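Local atomic coordinates of CCMAN5 (Cellulosimicrobium cellulans, PDB entry 2XSG), a protein that hydrolyses alpha-mannosides as a family 92 mannosidase and can be used in giving yeast-made lysosomal enzymes mannose-6-phosphate glycans. Residues 213-219 against 232-238; 204-210 against 247-253; 608-612 against 715-721; 596-600 against 687-691. All blocks are in the same frame, centred on the assembly; numbering follows the deposited sequence.

Interaction 1 of 4, residues 213-219 against 232-238; sequences TVQTWGD and VDTGAIL
Gln215 with Ile237, and Trp217 with Gly235, are the hydrogen-bonded pairs of two adjacent antiparallel strands in the N-terminal beta-sandwich domain of this family 92 enzyme. Four backbone bonds join them, the shortest 2.7 Å from Ile237 N to Gln215 O.

Where the strands give way to loops, side chains take over the polar work. The Asp219 carboxylate receives two successive amides, Asp233 N on OD1 at 2.7 Å and Val232 N on the syn lone pair of OD2 at 3.0 Å, and this double grip fixes its rotation. Trp217 NE1 donates to Asp233 OD1 at 2.9 Å; the bond is fairly straight (163°) and lies in the indole plane, but it meets the carboxylate from above. Arg91 forms a salt bridge with the same oxygen.

Trp217 also makes a CH-pi contact. With CG between backbone N and carbonyl carbon (chi1 78°), the indole lies flat across the neighbouring strand, and Gly235 CA sits 3.3 Å from the centroid of the six-membered ring. Replacing Trp217 by alanine would strip the cover from Gly235 and is likely to leave Asp233 OD1 without its indole donor.

Apolar contacts line both faces of the sheet: Val214 CG2 meets Ala236 CB at 4.0 Å on one, and on the other Ile237 CG1 touches the indole edge at Trp217 CZ3, 3.7 Å away.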
# COMPACT_ATOMS: atom_id res chain seq x y z
N THR A 213 4.28 37.56 -12.53
CA THR A 213 3.03 37.91 -13.19
C THR A 213 2.40 36.60 -13.64
O THR A 213 3.05 35.55 -13.61
CB THR A 213 3.22 38.87 -14.40
OG1 THR A 213 4.13 38.28 -15.34
CG2 THR A 213 3.71 40.27 -13.95
N VAL A 214 1.15 36.64 -14.06
CA VAL A 214 0.42 35.39 -14.25
C VAL A 214 -0.68 35.49 -15.32
O VAL A 214 -1.33 36.54 -15.48
CB VAL A 214 -0.11 34.87 -12.88
CG1 VAL A 214 -0.93 35.93 -12.19
CG2 VAL A 214 -0.86 33.52 -13.00
N GLN A 215 -0.83 34.41 -16.08
CA GLN A 215 -1.91 34.24 -17.02
C GLN A 215 -2.55 32.89 -16.76
O GLN A 215 -1.89 31.97 -16.26
CB GLN A 215 -1.37 34.30 -18.44
CG GLN A 215 -0.92 35.69 -18.84
CD GLN A 215 -0.60 35.79 -20.31
OE1 GLN A 215 0.23 35.03 -20.84
NE2 GLN A 215 -1.25 36.72 -21.00
N THR A 216 -3.83 32.77 -17.10
CA THR A 216 -4.55 31.52 -16.86
C THR A 216 -5.12 31.01 -18.15
O THR A 216 -5.18 31.75 -19.13
CB THR A 216 -5.68 31.71 -15.86
OG1 THR A 216 -6.64 32.63 -16.39
CG2 THR A 216 -5.13 32.21 -14.51
N TRP A 217 -5.54 29.75 -18.15
CA TRP A 217 -6.31 29.18 -19.25
C TRP A 217 -7.50 28.35 -18.76
O TRP A 217 -7.47 27.80 -17.67
CB TRP A 217 -5.43 28.35 -20.18
CG TRP A 217 -5.08 26.99 -19.65
CD1 TRP A 217 -5.89 25.89 -19.63
CD2 TRP A 217 -3.83 26.57 -19.09
NE1 TRP A 217 -5.23 24.82 -19.09
CE2 TRP A 217 -3.96 25.20 -18.75
CE3 TRP A 217 -2.61 27.21 -18.86
CZ2 TRP A 217 -2.92 24.46 -18.18
CZ3 TRP A 217 -1.56 26.48 -18.28
CH2 TRP A 217 -1.73 25.12 -17.96
N GLY A 218 -8.53 28.28 -19.59
CA GLY A 218 -9.66 27.39 -19.37
C GLY A 218 -9.83 26.47 -20.57
O GLY A 218 -8.89 26.29 -21.39
N ASP A 219 -11.03 25.92 -20.69
CA ASP A 219 -11.29 24.83 -21.64
C ASP A 219 -11.26 25.20 -23.12
O ASP A 219 -11.22 24.31 -23.99
CB ASP A 219 -12.61 24.14 -21.29
CG ASP A 219 -12.53 23.38 -19.98
OD1 ASP A 219 -11.88 22.30 -19.95
OD2 ASP A 219 -13.10 23.86 -18.98
N VAL A 232 -12.73 22.16 -16.51
CA VAL A 232 -12.11 20.84 -16.48
C VAL A 232 -10.61 20.98 -16.72
O VAL A 232 -9.80 20.69 -15.82
CB VAL A 232 -12.74 19.91 -17.53
CG1 VAL A 232 -12.17 18.51 -17.41
CG2 VAL A 232 -14.24 19.87 -17.36
N ASP A 233 -10.25 21.44 -17.92
CA ASP A 233 -8.86 21.78 -18.24
C ASP A 233 -8.64 23.26 -17.91
O ASP A 233 -9.07 24.15 -18.67
CB ASP A 233 -8.58 21.51 -19.72
CG ASP A 233 -7.11 21.65 -20.10
OD1 ASP A 233 -6.30 22.13 -19.29
OD2 ASP A 233 -6.76 21.27 -21.25
N THR A 234 -8.01 23.53 -16.77
CA THR A 234 -7.61 24.89 -16.42
C THR A 234 -6.14 24.88 -16.02
O THR A 234 -5.55 23.81 -15.76
CB THR A 234 -8.49 25.52 -15.26
OG1 THR A 234 -8.25 24.84 -14.03
CG2 THR A 234 -9.97 25.44 -15.59
N GLY A 235 -5.54 26.07 -15.98
CA GLY A 235 -4.18 26.22 -15.52
C GLY A 235 -3.74 27.66 -15.37
O GLY A 235 -4.49 28.58 -15.69
N ALA A 236 -2.53 27.83 -14.87
CA ALA A 236 -1.91 29.15 -14.73
C ALA A 236 -0.43 29.09 -15.10
O ALA A 236 0.22 28.05 -14.93
CB ALA A 236 -2.09 29.68 -13.30
N ILE A 237 0.08 30.18 -15.64
CA ILE A 237 1.50 30.27 -15.98
C ILE A 237 2.10 31.45 -15.23
O ILE A 237 1.64 32.59 -15.37
CB ILE A 237 1.73 30.38 -17.51
CG1 ILE A 237 1.02 29.19 -18.22
CG2 ILE A 237 3.22 30.43 -17.84
CD1 ILE A 237 1.23 29.09 -19.72
N LEU A 238 3.08 31.16 -14.39
CA LEU A 238 3.77 32.16 -13.59
C LEU A 238 5.05 32.54 -14.31
O LEU A 238 5.79 31.67 -14.73
CB LEU A 238 4.12 31.60 -12.21
CG LEU A 238 2.94 31.13 -11.34
CD1 LEU A 238 3.37 30.05 -10.34
CD2 LEU A 238 2.26 32.31 -10.62

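Interaction 2 of 4, residues 204-210 against 247-253; sequences YTARTLQ and EIGLQVT
Tyr204 lies in strand 198-208, which pairs antiparallel with strand 248-255 in the large curled sheet of the N-terminal beta-sandwich; its CA-H points at Thr253 O, 3.3 Å from Tyr204 CA, while its hydroxyl bonds to Ser174 O. Thr205 and Thr253 form a hydrogen-bonded pair, with Thr253 N 2.9 Å from Thr205 O. Their side chains lie side by side, the methyl CG2 of Thr205 against Thr253 CB, and the hydroxyls turn to Glu186 and Ser144 respectively. On the other face, the Ala206 methyl CB packs against Val252 CG2 at 3.9 Å.

Arg207 N donates to Gln251 O at 3.0 Å, and beyond CG the two side chains run alongside each other in the same direction, with guanidinium and amide planes only 8° apart. Gln251 NE2 lies over the guanidinium face; as modelled, two donors face each other, so the closeness of this approach is doubtful. Gln266 of helix 259-270 touches both chains on this face.

Thr208 returns to the face of Ala206, where CG2 meets Leu250 CD1 and Leu238 lies close by. Its OG1 bonds to Gln210 O at 2.7 Å, linking Thr208 to the residue two further on, and also to Val185 N. Leu209 N still reaches Gly249 O at 3.2 Å, though from 52° above the carbonyl plane. The Leu209 branches then spread over the partner strand: CD2 faces the Gln251 amide, and CD1 rests 4.1 Å from Gly249 CA, where a side-chain carbon would collide with it.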
# COMPACT_ATOMS: atom_id res chain seq x y z
N TYR A 204 -6.45 23.39 -2.90
CA TYR A 204 -5.03 23.71 -2.87
C TYR A 204 -4.79 25.23 -2.72
O TYR A 204 -5.63 26.03 -3.08
CB TYR A 204 -4.31 23.16 -4.13
CG TYR A 204 -4.72 23.90 -5.37
CD1 TYR A 204 -3.99 25.01 -5.81
CD2 TYR A 204 -5.87 23.55 -6.09
CE1 TYR A 204 -4.37 25.73 -6.93
CE2 TYR A 204 -6.28 24.27 -7.21
CZ TYR A 204 -5.52 25.36 -7.62
OH TYR A 204 -5.89 26.08 -8.72
N THR A 205 -3.62 25.58 -2.18
CA THR A 205 -3.09 26.94 -2.26
C THR A 205 -1.61 26.81 -2.64
O THR A 205 -0.92 25.91 -2.17
CB THR A 205 -3.25 27.72 -0.92
OG1 THR A 205 -2.73 29.05 -1.08
CG2 THR A 205 -2.48 27.03 0.22
N ALA A 206 -1.15 27.67 -3.55
CA ALA A 206 0.27 27.66 -3.98
C ALA A 206 0.71 29.10 -4.06
O ALA A 206 0.09 29.90 -4.76
CB ALA A 206 0.42 26.97 -5.35
N ARG A 207 1.75 29.45 -3.32
CA ARG A 207 2.29 30.80 -3.39
C ARG A 207 3.71 30.74 -3.93
O ARG A 207 4.43 29.77 -3.67
CB ARG A 207 2.29 31.46 -2.01
CG ARG A 207 3.22 30.78 -0.98
CD ARG A 207 3.13 31.46 0.39
NE ARG A 207 4.35 31.20 1.15
CZ ARG A 207 4.54 31.46 2.43
NH1 ARG A 207 3.56 32.01 3.16
NH2 ARG A 207 5.70 31.18 3.00
N THR A 208 4.10 31.76 -4.69
CA THR A 208 5.50 31.95 -5.08
C THR A 208 6.17 32.69 -3.93
O THR A 208 5.50 33.30 -3.08
CB THR A 208 5.66 32.75 -6.40
OG1 THR A 208 5.24 34.10 -6.19
CG2 THR A 208 4.82 32.13 -7.54
N LEU A 209 7.50 32.61 -3.89
CA LEU A 209 8.27 33.32 -2.90
C LEU A 209 8.99 34.53 -3.52
O LEU A 209 9.60 35.32 -2.80
CB LEU A 209 9.26 32.37 -2.20
CG LEU A 209 8.63 31.16 -1.51
CD1 LEU A 209 9.70 30.20 -1.02
CD2 LEU A 209 7.72 31.58 -0.35
N GLN A 210 8.90 34.64 -4.84
CA GLN A 210 9.44 35.79 -5.60
C GLN A 210 8.32 36.44 -6.40
O GLN A 210 7.27 35.80 -6.60
CB GLN A 210 10.58 35.35 -6.53
CG GLN A 210 11.86 34.98 -5.80
CD GLN A 210 11.77 33.62 -5.12
OE1 GLN A 210 12.35 33.39 -4.06
NE2 GLN A 210 11.03 32.70 -5.74
N GLU A 247 17.12 31.68 -7.94
CA GLU A 247 16.25 31.07 -6.91
C GLU A 247 14.77 31.37 -7.10
O GLU A 247 14.29 32.47 -6.80
CB GLU A 247 16.70 31.48 -5.51
CG GLU A 247 16.13 30.63 -4.39
CD GLU A 247 16.65 31.09 -3.05
OE1 GLU A 247 15.93 31.82 -2.35
OE2 GLU A 247 17.79 30.75 -2.71
N ILE A 248 14.05 30.37 -7.61
CA ILE A 248 12.60 30.42 -7.76
C ILE A 248 11.97 29.40 -6.80
O ILE A 248 12.19 28.20 -6.92
CB ILE A 248 12.18 30.13 -9.22
CG1 ILE A 248 12.85 31.11 -10.20
CG2 ILE A 248 10.66 30.16 -9.35
CD1 ILE A 248 12.47 32.60 -9.97
N GLY A 249 11.18 29.89 -5.86
CA GLY A 249 10.54 29.06 -4.83
C GLY A 249 9.02 29.00 -4.95
O GLY A 249 8.38 29.94 -5.42
N LEU A 250 8.44 27.87 -4.54
CA LEU A 250 7.01 27.66 -4.61
C LEU A 250 6.62 26.76 -3.46
O LEU A 250 7.35 25.83 -3.12
CB LEU A 250 6.62 27.01 -5.94
CG LEU A 250 5.12 26.99 -6.22
CD1 LEU A 250 4.72 28.35 -6.75
CD2 LEU A 250 4.74 25.90 -7.21
N GLN A 251 5.46 27.05 -2.87
CA GLN A 251 4.95 26.26 -1.75
C GLN A 251 3.51 25.91 -2.02
O GLN A 251 2.68 26.79 -2.24
CB GLN A 251 5.10 27.04 -0.42
CG GLN A 251 6.55 27.45 -0.08
CD GLN A 251 6.68 28.00 1.33
OE1 GLN A 251 7.72 27.85 1.98
NE2 GLN A 251 5.62 28.62 1.82
N VAL A 252 3.21 24.61 -2.03
CA VAL A 252 1.87 24.12 -2.38
C VAL A 252 1.32 23.32 -1.20
O VAL A 252 1.97 22.38 -0.74
CB VAL A 252 1.92 23.18 -3.61
CG1 VAL A 252 0.52 22.70 -3.99
CG2 VAL A 252 2.63 23.85 -4.81
N THR A 253 0.13 23.68 -0.72
CA THR A 253 -0.48 22.92 0.37
C THR A 253 -1.88 22.43 -0.03
O THR A 253 -2.61 23.17 -0.71
CB THR A 253 -0.51 23.75 1.68
OG1 THR A 253 0.83 24.11 2.03
CG2 THR A 253 -1.11 22.96 2.84

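Interaction 3 of 4, residues 608-612 against 715-721; sequences QKWAR and SEDAFYV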
# COMPACT_ATOMS: atom_id res chain seq x y z
N GLN A 608 9.78 -21.73 7.71
CA GLN A 608 11.04 -21.01 7.85
C GLN A 608 11.81 -20.95 6.54
O GLN A 608 12.28 -19.88 6.15
CB GLN A 608 11.90 -21.66 8.94
CG GLN A 608 11.27 -21.54 10.31
CD GLN A 608 11.57 -22.73 11.21
OE1 GLN A 608 12.67 -23.29 11.17
NE2 GLN A 608 10.60 -23.11 12.01
N LYS A 609 11.93 -22.09 5.87
CA LYS A 609 12.61 -22.15 4.58
C LYS A 609 11.98 -21.20 3.57
O LYS A 609 12.67 -20.38 2.96
CB LYS A 609 12.60 -23.58 4.00
CG LYS A 609 13.42 -23.72 2.70
CD LYS A 609 13.29 -25.11 2.02
CE LYS A 609 11.86 -25.35 1.54
NZ LYS A 609 11.72 -26.58 0.72
N TRP A 610 10.66 -21.33 3.41
CA TRP A 610 9.95 -20.56 2.40
C TRP A 610 9.90 -19.07 2.68
O TRP A 610 10.00 -18.27 1.74
CB TRP A 610 8.54 -21.13 2.16
CG TRP A 610 8.63 -22.36 1.32
CD1 TRP A 610 8.38 -23.66 1.71
CD2 TRP A 610 9.06 -22.42 -0.05
NE1 TRP A 610 8.62 -24.51 0.65
CE2 TRP A 610 9.02 -23.77 -0.44
CE3 TRP A 610 9.44 -21.45 -0.99
CZ2 TRP A 610 9.37 -24.19 -1.72
CZ3 TRP A 610 9.79 -21.86 -2.27
CH2 TRP A 610 9.75 -23.22 -2.62
N ALA A 611 9.75 -18.71 3.96
CA ALA A 611 9.81 -17.30 4.37
C ALA A 611 11.17 -16.69 4.02
O ALA A 611 11.23 -15.64 3.36
CB ALA A 611 9.52 -17.15 5.85
N ARG A 612 12.25 -17.35 4.41
CA ARG A 612 13.58 -16.84 4.07
C ARG A 612 13.80 -16.80 2.55
O ARG A 612 14.38 -15.83 2.04
CB ARG A 612 14.68 -17.62 4.79
CG ARG A 612 16.09 -17.06 4.59
CD ARG A 612 16.31 -15.73 5.29
NE ARG A 612 17.54 -15.05 4.85
CZ ARG A 612 18.52 -14.65 5.65
NH1 ARG A 612 18.45 -14.83 6.97
NH2 ARG A 612 19.59 -14.02 5.14
N SER A 715 22.13 -16.67 9.51
CA SER A 715 22.94 -16.31 8.35
C SER A 715 22.12 -16.58 7.12
O SER A 715 20.95 -16.99 7.24
CB SER A 715 24.22 -17.17 8.32
OG SER A 715 23.90 -18.46 7.87
N GLU A 716 22.72 -16.38 5.94
CA GLU A 716 22.06 -16.72 4.68
C GLU A 716 21.75 -18.21 4.60
O GLU A 716 20.85 -18.62 3.89
CB GLU A 716 22.89 -16.26 3.47
CG GLU A 716 22.78 -14.76 3.21
CD GLU A 716 23.55 -14.31 1.97
OE1 GLU A 716 24.64 -14.85 1.69
OE2 GLU A 716 23.08 -13.38 1.29
N ASP A 717 22.50 -19.01 5.35
CA ASP A 717 22.34 -20.45 5.32
C ASP A 717 21.64 -20.94 6.57
O ASP A 717 20.96 -21.97 6.55
CB ASP A 717 23.71 -21.14 5.20
CG ASP A 717 24.39 -20.90 3.86
OD1 ASP A 717 23.76 -21.11 2.80
OD2 ASP A 717 25.58 -20.51 3.86
N ALA A 718 21.80 -20.21 7.66
CA ALA A 718 21.21 -20.61 8.94
C ALA A 718 19.88 -19.90 9.17
O ALA A 718 19.79 -18.96 9.95
CB ALA A 718 22.19 -20.37 10.10
N PHE A 719 18.85 -20.39 8.49
CA PHE A 719 17.53 -19.75 8.53
C PHE A 719 16.45 -20.63 9.18
O PHE A 719 15.27 -20.32 9.12
CB PHE A 719 17.12 -19.31 7.12
CG PHE A 719 17.21 -20.40 6.09
CD1 PHE A 719 16.24 -21.40 6.02
CD2 PHE A 719 18.28 -20.44 5.19
CE1 PHE A 719 16.34 -22.42 5.07
CE2 PHE A 719 18.38 -21.44 4.24
CZ PHE A 719 17.41 -22.44 4.18
N TYR A 720 16.87 -21.76 9.78
CA TYR A 720 15.94 -22.68 10.46
C TYR A 720 16.06 -22.46 11.96
O TYR A 720 17.17 -22.32 12.49
CB TYR A 720 16.28 -24.15 10.18
CG TYR A 720 16.08 -24.64 8.75
CD1 TYR A 720 14.80 -24.86 8.25
CD2 TYR A 720 17.16 -24.91 7.93
CE1 TYR A 720 14.60 -25.31 6.98
CE2 TYR A 720 16.98 -25.37 6.62
CZ TYR A 720 15.68 -25.58 6.16
OH TYR A 720 15.45 -26.03 4.88
N VAL A 721 14.92 -22.44 12.64
CA VAL A 721 14.90 -22.32 14.10
C VAL A 721 15.27 -23.67 14.72
O VAL A 721 14.75 -24.69 14.30
CB VAL A 721 13.54 -21.82 14.61
CG1 VAL A 721 13.49 -21.82 16.14
CG2 VAL A 721 13.25 -20.42 14.04
O HOH W 1 13.49 -25.79 11.94
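Gln608 OE1 is gripped from two directions, by the backbone N-H of Val721 at 2.8 Å from Val721 N and by a water 2.7 Å from OE1. The same water lies within bonding distance of Val721 O (2.9 Å) and may link the two oxygens. Val721 N stands 56° above the plane of the Gln608 carbonyl, and an unusual chi2 of 147° bends the chain toward the strand. OE1 also lies at the edge of the Tyr720 ring, near its plane.

One residue on, Lys609 offers its carbons. CB, CG and CD run alongside Tyr720, with CD 3.7 Å from Tyr720 OH, before NZ turns off to a salt bridge with Glu573. Lys609 CA rests 3.8 Å from Phe719 CE1, placing the phenyl ring close against the helix surface.

Arg612, a turn further along, packs against the base of the Phe719 side chain. Its CG, anti to the backbone N (chi1 -174°), meets Phe719 CB at 3.5 Å, and the chain then bends toward the loop. There one face of the guanidinium lies against Ser715 O and Glu716 CA; the approach to Ser715 O is poorly angled for a hydrogen bond, and NH1 bonds instead to Thr301 OG1. The loop is shaped by Ser715 OG, which accepts from Ala718 N at 2.7 Å and from Asp717 N, an ST turn and ST motif combined. Helix 604-616 thus packs against the loop leading into strand 720-726, and against that strand's first residues, in the mixed beta-sheet of the catalytic region.

Interaction 4 of 4, residues 596-600 against 687-691; sequences YLFNY and FQVGS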
# COMPACT_ATOMS: atom_id res chain seq x y z
N TYR A 596 3.33 -19.51 5.37
CA TYR A 596 3.28 -19.71 6.81
C TYR A 596 2.32 -20.81 7.25
O TYR A 596 2.14 -21.02 8.45
CB TYR A 596 2.95 -18.38 7.52
CG TYR A 596 3.95 -17.28 7.24
CD1 TYR A 596 3.82 -16.46 6.13
CD2 TYR A 596 5.04 -17.07 8.10
CE1 TYR A 596 4.75 -15.45 5.86
CE2 TYR A 596 5.97 -16.07 7.84
CZ TYR A 596 5.82 -15.26 6.73
OH TYR A 596 6.74 -14.26 6.48
N LEU A 597 1.70 -21.51 6.31
CA LEU A 597 0.74 -22.56 6.69
C LEU A 597 1.36 -23.91 7.05
O LEU A 597 0.69 -24.79 7.59
CB LEU A 597 -0.37 -22.71 5.65
CG LEU A 597 -1.10 -21.40 5.33
CD1 LEU A 597 -2.23 -21.63 4.34
CD2 LEU A 597 -1.61 -20.73 6.60
N PHE A 598 2.64 -24.08 6.75
CA PHE A 598 3.36 -25.28 7.15
C PHE A 598 3.42 -25.44 8.67
O PHE A 598 3.51 -26.57 9.16
CB PHE A 598 4.76 -25.32 6.53
CG PHE A 598 4.77 -25.55 5.05
CD1 PHE A 598 5.08 -24.51 4.17
CD2 PHE A 598 4.47 -26.81 4.53
CE1 PHE A 598 5.13 -24.72 2.79
CE2 PHE A 598 4.50 -27.03 3.15
CZ PHE A 598 4.83 -25.97 2.27
N ASN A 599 3.35 -24.32 9.40
CA ASN A 599 3.22 -24.32 10.86
C ASN A 599 1.97 -25.07 11.31
O ASN A 599 1.93 -25.65 12.38
CB ASN A 599 3.12 -22.88 11.40
CG ASN A 599 4.44 -22.12 11.36
OD1 ASN A 599 5.48 -22.66 10.98
ND2 ASN A 599 4.39 -20.85 11.75
N TYR A 600 0.93 -25.04 10.48
CA TYR A 600 -0.34 -25.69 10.79
C TYR A 600 -0.35 -27.16 10.42
O TYR A 600 -1.17 -27.91 10.94
CB TYR A 600 -1.49 -25.01 10.06
CG TYR A 600 -1.80 -23.59 10.51
CD1 TYR A 600 -1.03 -22.50 10.07
CD2 TYR A 600 -2.89 -23.32 11.35
CE1 TYR A 600 -1.32 -21.20 10.45
CE2 TYR A 600 -3.19 -21.99 11.74
CZ TYR A 600 -2.40 -20.94 11.27
OH TYR A 600 -2.66 -19.64 11.64
N PHE A 687 -0.00 -13.96 15.55
CA PHE A 687 1.00 -13.88 14.49
C PHE A 687 1.73 -15.19 14.42
O PHE A 687 2.00 -15.79 15.46
CB PHE A 687 1.97 -12.72 14.74
CG PHE A 687 1.30 -11.40 14.74
CD1 PHE A 687 1.08 -10.72 13.55
CD2 PHE A 687 0.83 -10.84 15.92
CE1 PHE A 687 0.43 -9.51 13.53
CE2 PHE A 687 0.16 -9.60 15.92
CZ PHE A 687 -0.03 -8.94 14.72
N GLN A 688 2.01 -15.65 13.20
CA GLN A 688 2.77 -16.87 12.98
C GLN A 688 4.27 -16.60 12.88
O GLN A 688 4.70 -15.63 12.23
CB GLN A 688 2.28 -17.60 11.72
CG GLN A 688 0.85 -18.20 11.85
CD GLN A 688 0.81 -19.42 12.77
OE1 GLN A 688 1.75 -20.24 12.77
NE2 GLN A 688 -0.26 -19.54 13.56
N VAL A 689 5.05 -17.50 13.50
CA VAL A 689 6.50 -17.41 13.51
C VAL A 689 7.06 -17.87 12.16
O VAL A 689 6.63 -18.90 11.62
CB VAL A 689 7.10 -18.26 14.65
CG1 VAL A 689 8.61 -18.42 14.48
CG2 VAL A 689 6.79 -17.61 16.00
N GLY A 690 7.98 -17.08 11.62
CA GLY A 690 8.66 -17.42 10.37
C GLY A 690 10.15 -17.65 10.56
O GLY A 690 10.56 -18.44 11.42
N SER A 691 10.96 -16.94 9.76
CA SER A 691 12.41 -17.02 9.84
C SER A 691 13.00 -15.61 9.98
O SER A 691 13.34 -14.98 8.97
CB SER A 691 12.96 -17.73 8.60
OG SER A 691 14.38 -17.81 8.62
O HOH W 2 9.54 -14.68 8.45
O HOH W 3 8.01 -21.59 11.88
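Asn599 spends both hydrogens of its side-chain amide on the opposing strand: ND2 donates to Gln688 OE1 at 2.9 Å and to Val689 O at 3.0 Å, the latter bond nearly straight at 169°. The contact joins a helical turn, closed by Tyr600 N bonding to Leu597 O, to the middle strand of a small three-stranded antiparallel sheet in the catalytic region. Each acceptor lies almost in the Asn599 amide plane, and ND2 approaches Val689 O on a lone pair. A water 2.9 Å from Asn599 OD1 also reaches Val689 O, so that this backbone oxygen is approached by both the amide and the water.

Gln688 reaches its partners by bending back at chi2 (-72°). Its side chain passes that of Asn599 in the opposite direction, the two amide planes 52° apart. NE2 stands 3.1 Å from Tyr600 OH, and the amide carbon Gln688 CD packs 3.6 Å from Tyr600 CE1, so the glutamine is flanked by Asn599 on one branch and the phenol on the other. A leucine in place of Asn599, with no N-H to give, would probably leave Gln688 OE1 and Val689 O each short of a donor and the glutamine amide freer to turn.

Further out, Tyr596 turns its ring edge to Gly690, just past the strand, while Phe678 stacks on the ring. A side-chain carbon on Gly690 would run into this edge; as it is, Tyr596 CE2 lies 3.9 Å from Gly690 CA. Past it, a second water accepts from Ser691 N at 3.0 Å and makes a long, weak contact with Tyr596 OH.

Interactions 1 and 2 are strand pairings in the N-terminal beta-sandwich, where backbone bonds set the register; interactions 3 and 4, about 51 to 58 Å away between centres, fasten catalytic-region helical segments to strands and the loops beside them, mainly through side-chain amides, waters and aromatic rings. Within each pair the contacts meet. Leu238 of interaction 1 packs on Thr208 and Leu250 of interaction 2, joining two sheets, and Ser691 OG of interaction 4 probably bonds to Phe719 O of interaction 3, while the rings of Trp610 and Phe598 pack together. Interactions 2 and 4 are the more buried; interaction 1 reaches the surface at Asp219 and Val232, and interaction 3 is partly buried.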